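Local atomic coordinates of putative 6-phosphogluconolactonase (Neisseria gonorrhoeae, PDB entry 3LHI), a protein that probably hydrolyses 6-phosphogluconolactone to 6-phosphogluconate, the second step in the oxidative stage of the pentose phosphate pathway. Residues Ala29-Ser41 with His124-Gly136. Numbering follows the deposited sequence. Where two conformers were deposited one is given.
Sequences ALDEKGGAVLAVS and HYKQPDVLILGMG
D129 OD2 accepts the backbone N of V37 at 2.8 Å on its anti side, and a water donates to the same oxygen. The other carboxylate oxygen, OD1, takes a salt bridge from K33 NZ at 2.7 Å on its syn side, the lysine reaching it as an extended chain from near the C-terminal end of helix 11-33. With CG anti to its own carbonyl carbon (chi1 -60°), D129 turns this group back towards the start of strand 36-40. V37 O answers by accepting both D129 N and V130 N, two successive amides sharing one carbonyl oxygen. From there strands 36-40 and 130-133 run parallel, 7° apart, as neighbours in the central sheet of this Rossmann-like α/β fold; A39 N bonds to V130 O and I132 N to A39 O. V130 and I132 pack against helix 11-33, and on the same side of the sheet L38 CD1 lies against V130 CG1 (3.9 Å). On the other face A39 CB packs on P128 CG (3.7 Å) and L131 CD1. Just after strand 36-40, S41 OG donates to I132 O at 2.7 Å, on a lone pair in the carbonyl plane, while a water bridges this hydroxyl to G134 N.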
loop_
_atom_site.group_PDB
_atom_site.type_symbol
_atom_site.label_atom_id
_atom_site.label_comp_id
_atom_site.label_asym_id
_atom_site.label_seq_id
_atom_site.Cartn_x
_atom_site.Cartn_y
_atom_site.Cartn_z
ATOM N N ALA A 29 0.325 -7.401 16.366
ATOM C CA ALA A 29 1.702 -6.999 16.306
ATOM C C ALA A 29 2.123 -6.259 17.566
ATOM O O ALA A 29 3.164 -6.550 18.139
ATOM C CB ALA A 29 1.965 -6.179 15.065
ATOM N N LEU A 30 1.314 -5.339 18.064
ATOM C CA LEU A 30 1.616 -4.617 19.270
ATOM C C LEU A 30 1.736 -5.605 20.474
ATOM O O LEU A 30 2.636 -5.464 21.281
ATOM C CB LEU A 30 0.545 -3.575 19.601
ATOM C CG LEU A 30 0.556 -2.357 18.660
ATOM C CD1 LEU A 30 -0.773 -1.594 18.840
ATOM C CD2 LEU A 30 1.764 -1.437 18.863
ATOM N N ASP A 31 0.838 -6.582 20.547
ATOM C CA ASP A 31 0.861 -7.583 21.613
ATOM C C ASP A 31 2.159 -8.405 21.521
ATOM O O ASP A 31 2.745 -8.753 22.548
ATOM C CB ASP A 31 -0.324 -8.524 21.485
ATOM C CG ASP A 31 -1.640 -7.874 21.855
ATOM O OD1 ASP A 31 -1.622 -6.781 22.437
ATOM O OD2 ASP A 31 -2.680 -8.519 21.540
ATOM N N GLU A 32 2.542 -8.787 20.306
ATOM C CA GLU A 32 3.706 -9.705 20.074
ATOM C C GLU A 32 5.023 -8.987 20.345
ATOM O O GLU A 32 5.994 -9.561 20.905
ATOM C CB GLU A 32 3.739 -10.208 18.630
ATOM C CG GLU A 32 2.854 -11.406 18.264
ATOM C CD GLU A 32 3.463 -12.240 17.088
ATOM O OE1 GLU A 32 4.236 -11.679 16.250
ATOM O OE2 GLU A 32 3.210 -13.478 17.000
ATOM N N LYS A 33 5.122 -7.747 19.906
ATOM C CA LYS A 33 6.408 -7.090 19.933
ATOM C C LYS A 33 6.534 -5.644 20.307
ATOM O O LYS A 33 7.603 -5.065 20.266
ATOM C CB LYS A 33 7.142 -7.318 18.687
ATOM C CG LYS A 33 6.534 -6.708 17.575
ATOM C CD LYS A 33 7.248 -7.234 16.289
ATOM C CE LYS A 33 6.468 -6.905 15.037
ATOM N NZ LYS A 33 7.219 -7.227 13.745
ATOM N N GLY A 34 5.439 -5.079 20.770
ATOM C CA GLY A 34 5.496 -3.760 21.344
ATOM C C GLY A 34 5.509 -2.615 20.366
ATOM O O GLY A 34 5.629 -1.470 20.758
ATOM N N GLY A 35 5.348 -2.943 19.080
ATOM C CA GLY A 35 5.365 -1.965 18.000
ATOM C C GLY A 35 4.838 -2.622 16.772
ATOM O O GLY A 35 4.752 -3.829 16.672
ATOM N N ALA A 36 4.395 -1.775 15.830
ATOM C CA ALA A 36 3.854 -2.269 14.559
ATOM C C ALA A 36 4.150 -1.275 13.486
ATOM O O ALA A 36 4.283 -0.074 13.778
ATOM C CB ALA A 36 2.358 -2.499 14.660
ATOM N N VAL A 37 4.257 -1.749 12.256
ATOM C CA VAL A 37 4.390 -0.893 11.061
ATOM C C VAL A 37 3.257 -1.228 10.106
ATOM O O VAL A 37 3.051 -2.395 9.742
ATOM C CB VAL A 37 5.752 -1.030 10.406
ATOM C CG1 VAL A 37 5.801 -0.230 9.050
ATOM C CG2 VAL A 37 6.851 -0.589 11.377
ATOM N N LEU A 38 2.507 -0.180 9.727
ATOM C CA LEU A 38 1.399 -0.270 8.782
ATOM C C LEU A 38 1.804 0.466 7.481
ATOM O O LEU A 38 2.248 1.642 7.536
ATOM C CB LEU A 38 0.220 0.512 9.389
ATOM C CG LEU A 38 -1.007 0.753 8.496
ATOM C CD1 LEU A 38 -1.689 -0.596 8.201
ATOM C CD2 LEU A 38 -1.994 1.736 9.097
ATOM N N ALA A 39 1.638 -0.189 6.332
ATOM C CA ALA A 39 1.837 0.458 5.033
ATOM C C ALA A 39 0.463 0.511 4.356
ATOM O O ALA A 39 -0.258 -0.483 4.293
ATOM C CB ALA A 39 2.865 -0.329 4.166
ATOM N N VAL A 40 0.108 1.700 3.849
ATOM C CA VAL A 40 -1.151 1.903 3.151
ATOM C C VAL A 40 -0.914 2.374 1.714
ATOM O O VAL A 40 0.132 2.920 1.381
ATOM C CB VAL A 40 -2.049 2.935 3.905
ATOM C CG1 VAL A 40 -2.324 2.439 5.353
ATOM C CG2 VAL A 40 -1.416 4.340 3.920
ATOM N N SER A 41 -1.960 2.173 0.919
ATOM C CA SER A 41 -1.988 2.620 -0.468
ATOM C C SER A 41 -2.845 3.879 -0.599
ATOM O O SER A 41 -3.722 4.137 0.236
ATOM C CB SER A 41 -2.477 1.492 -1.371
ATOM O OG SER A 41 -1.592 0.378 -1.314
ATOM N N HIS A 124 14.920 4.979 5.567
ATOM C CA HIS A 124 13.880 5.065 6.580
ATOM C C HIS A 124 13.002 3.809 6.654
ATOM O O HIS A 124 12.269 3.589 7.618
ATOM C CB HIS A 124 13.006 6.274 6.264
ATOM C CG HIS A 124 13.711 7.575 6.407
ATOM N ND1 HIS A 124 13.628 8.335 7.549
ATOM C CD2 HIS A 124 14.551 8.229 5.573
ATOM C CE1 HIS A 124 14.386 9.415 7.413
ATOM N NE2 HIS A 124 14.931 9.388 6.210
ATOM N N TYR A 125 13.037 2.998 5.611
ATOM C CA TYR A 125 12.148 1.859 5.482
ATOM C C TYR A 125 12.269 0.833 6.603
ATOM O O TYR A 125 13.378 0.434 7.002
ATOM C CB TYR A 125 12.417 1.123 4.167
ATOM C CG TYR A 125 11.602 -0.114 3.951
ATOM C CD1 TYR A 125 10.374 -0.043 3.335
ATOM C CD2 TYR A 125 12.052 -1.366 4.342
ATOM C CE1 TYR A 125 9.613 -1.129 3.127
ATOM C CE2 TYR A 125 11.309 -2.491 4.123
ATOM C CZ TYR A 125 10.090 -2.401 3.491
ATOM O OH TYR A 125 9.344 -3.528 3.235
ATOM N N LYS A 126 11.101 0.396 7.070
ATOM C CA LYS A 126 10.941 -0.724 7.972
ATOM C C LYS A 126 9.962 -1.720 7.336
ATOM O O LYS A 126 8.933 -1.316 6.786
ATOM C CB LYS A 126 10.372 -0.241 9.315
ATOM C CG LYS A 126 11.242 0.832 9.964
ATOM C CD LYS A 126 10.689 1.276 11.299
ATOM C CE LYS A 126 10.791 0.209 12.383
ATOM N NZ LYS A 126 10.640 0.914 13.687
ATOM N N GLN A 127 10.238 -3.012 7.433
ATOM C CA GLN A 127 9.341 -4.019 6.936
ATOM C C GLN A 127 7.951 -3.875 7.581
ATOM O O GLN A 127 7.838 -3.963 8.813
ATOM C CB GLN A 127 9.865 -5.431 7.235
ATOM C CG GLN A 127 8.960 -6.585 6.822
ATOM C CD GLN A 127 8.902 -6.788 5.332
ATOM O OE1 GLN A 127 9.941 -7.156 4.735
ATOM N NE2 GLN A 127 7.680 -6.631 4.707
ATOM N N PRO A 128 6.902 -3.683 6.784
ATOM C CA PRO A 128 5.599 -3.615 7.397
ATOM C C PRO A 128 5.122 -4.891 8.027
ATOM O O PRO A 128 5.459 -5.969 7.524
ATOM C CB PRO A 128 4.667 -3.156 6.272
ATOM C CG PRO A 128 5.599 -2.516 5.302
ATOM C CD PRO A 128 6.887 -3.264 5.395
ATOM N N ASP A 129 4.333 -4.776 9.102
ATOM C CA ASP A 129 3.606 -5.896 9.674
ATOM C C ASP A 129 2.266 -6.071 8.997
ATOM O O ASP A 129 1.741 -7.180 8.874
ATOM C CB ASP A 129 3.385 -5.667 11.150
ATOM C CG ASP A 129 4.673 -5.541 11.874
ATOM O OD1 ASP A 129 5.439 -6.564 11.825
ATOM O OD2 ASP A 129 4.968 -4.473 12.447
ATOM N N VAL A 130 1.662 -4.944 8.584
ATOM C CA VAL A 130 0.317 -4.930 7.974
ATOM C C VAL A 130 0.401 -4.028 6.745
ATOM O O VAL A 130 0.916 -2.902 6.851
ATOM C CB VAL A 130 -0.766 -4.433 8.959
ATOM C CG1 VAL A 130 -2.158 -4.448 8.281
ATOM C CG2 VAL A 130 -0.774 -5.283 10.247
ATOM N N LEU A 131 -0.077 -4.518 5.620
ATOM C CA LEU A 131 -0.063 -3.780 4.344
ATOM C C LEU A 131 -1.468 -3.779 3.780
ATOM O O LEU A 131 -2.122 -4.823 3.736
ATOM C CB LEU A 131 0.890 -4.489 3.374
ATOM C CG LEU A 131 0.810 -4.109 1.904
ATOM C CD1 LEU A 131 1.210 -2.623 1.644
ATOM C CD2 LEU A 131 1.733 -5.051 1.089
ATOM N N ILE A 132 -1.960 -2.613 3.359
ATOM C CA ILE A 132 -3.192 -2.556 2.567
ATOM C C ILE A 132 -2.831 -2.076 1.155
ATOM O O ILE A 132 -2.283 -0.983 0.945
ATOM C CB ILE A 132 -4.335 -1.692 3.160
ATOM C CG1 ILE A 132 -4.668 -2.084 4.602
ATOM C CG2 ILE A 132 -5.596 -1.805 2.260
ATOM C CD1 ILE A 132 -3.765 -1.482 5.618
ATOM N N LEU A 133 -3.128 -2.970 0.218
ATOM C CA LEU A 133 -2.982 -2.765 -1.208
ATOM C C LEU A 133 -4.276 -2.289 -1.845
ATOM O O LEU A 133 -5.367 -2.479 -1.280
ATOM C CB LEU A 133 -2.562 -4.079 -1.867
ATOM C CG LEU A 133 -1.155 -4.591 -1.547
ATOM C CD1 LEU A 133 -0.936 -5.957 -2.163
ATOM C CD2 LEU A 133 -0.122 -3.581 -2.018
ATOM N N GLY A 134 -4.152 -1.649 -2.991
ATOM C CA GLY A 134 -5.238 -1.443 -3.891
ATOM C C GLY A 134 -4.897 -2.079 -5.229
ATOM O O GLY A 134 -3.868 -2.734 -5.373
HETATM N N MSE A 135 -5.777 -1.941 -6.205
HETATM C CA MSE A 135 -5.549 -2.484 -7.538
HETATM C C MSE A 135 -6.120 -1.545 -8.575
HETATM O O MSE A 135 -7.281 -1.114 -8.434
HETATM C CB MSE A 135 -6.174 -3.856 -7.645
HETATM C CG MSE A 135 -5.889 -4.582 -8.984
HETATM SE SE MSE A 135 -7.106 -6.053 -9.260
HETATM C CE MSE A 135 -8.626 -4.938 -9.663
ATOM N N GLY A 136 -5.367 -1.251 -9.623
ATOM C CA GLY A 136 -5.895 -0.468 -10.729
ATOM C C GLY A 136 -6.713 -1.316 -11.697
ATOM O O GLY A 136 -6.748 -2.550 -11.637
HETATM O O HOH W 1 7.516 -3.901 13.147
HETATM O O HOH W 2 -1.561 -0.661 -3.876
#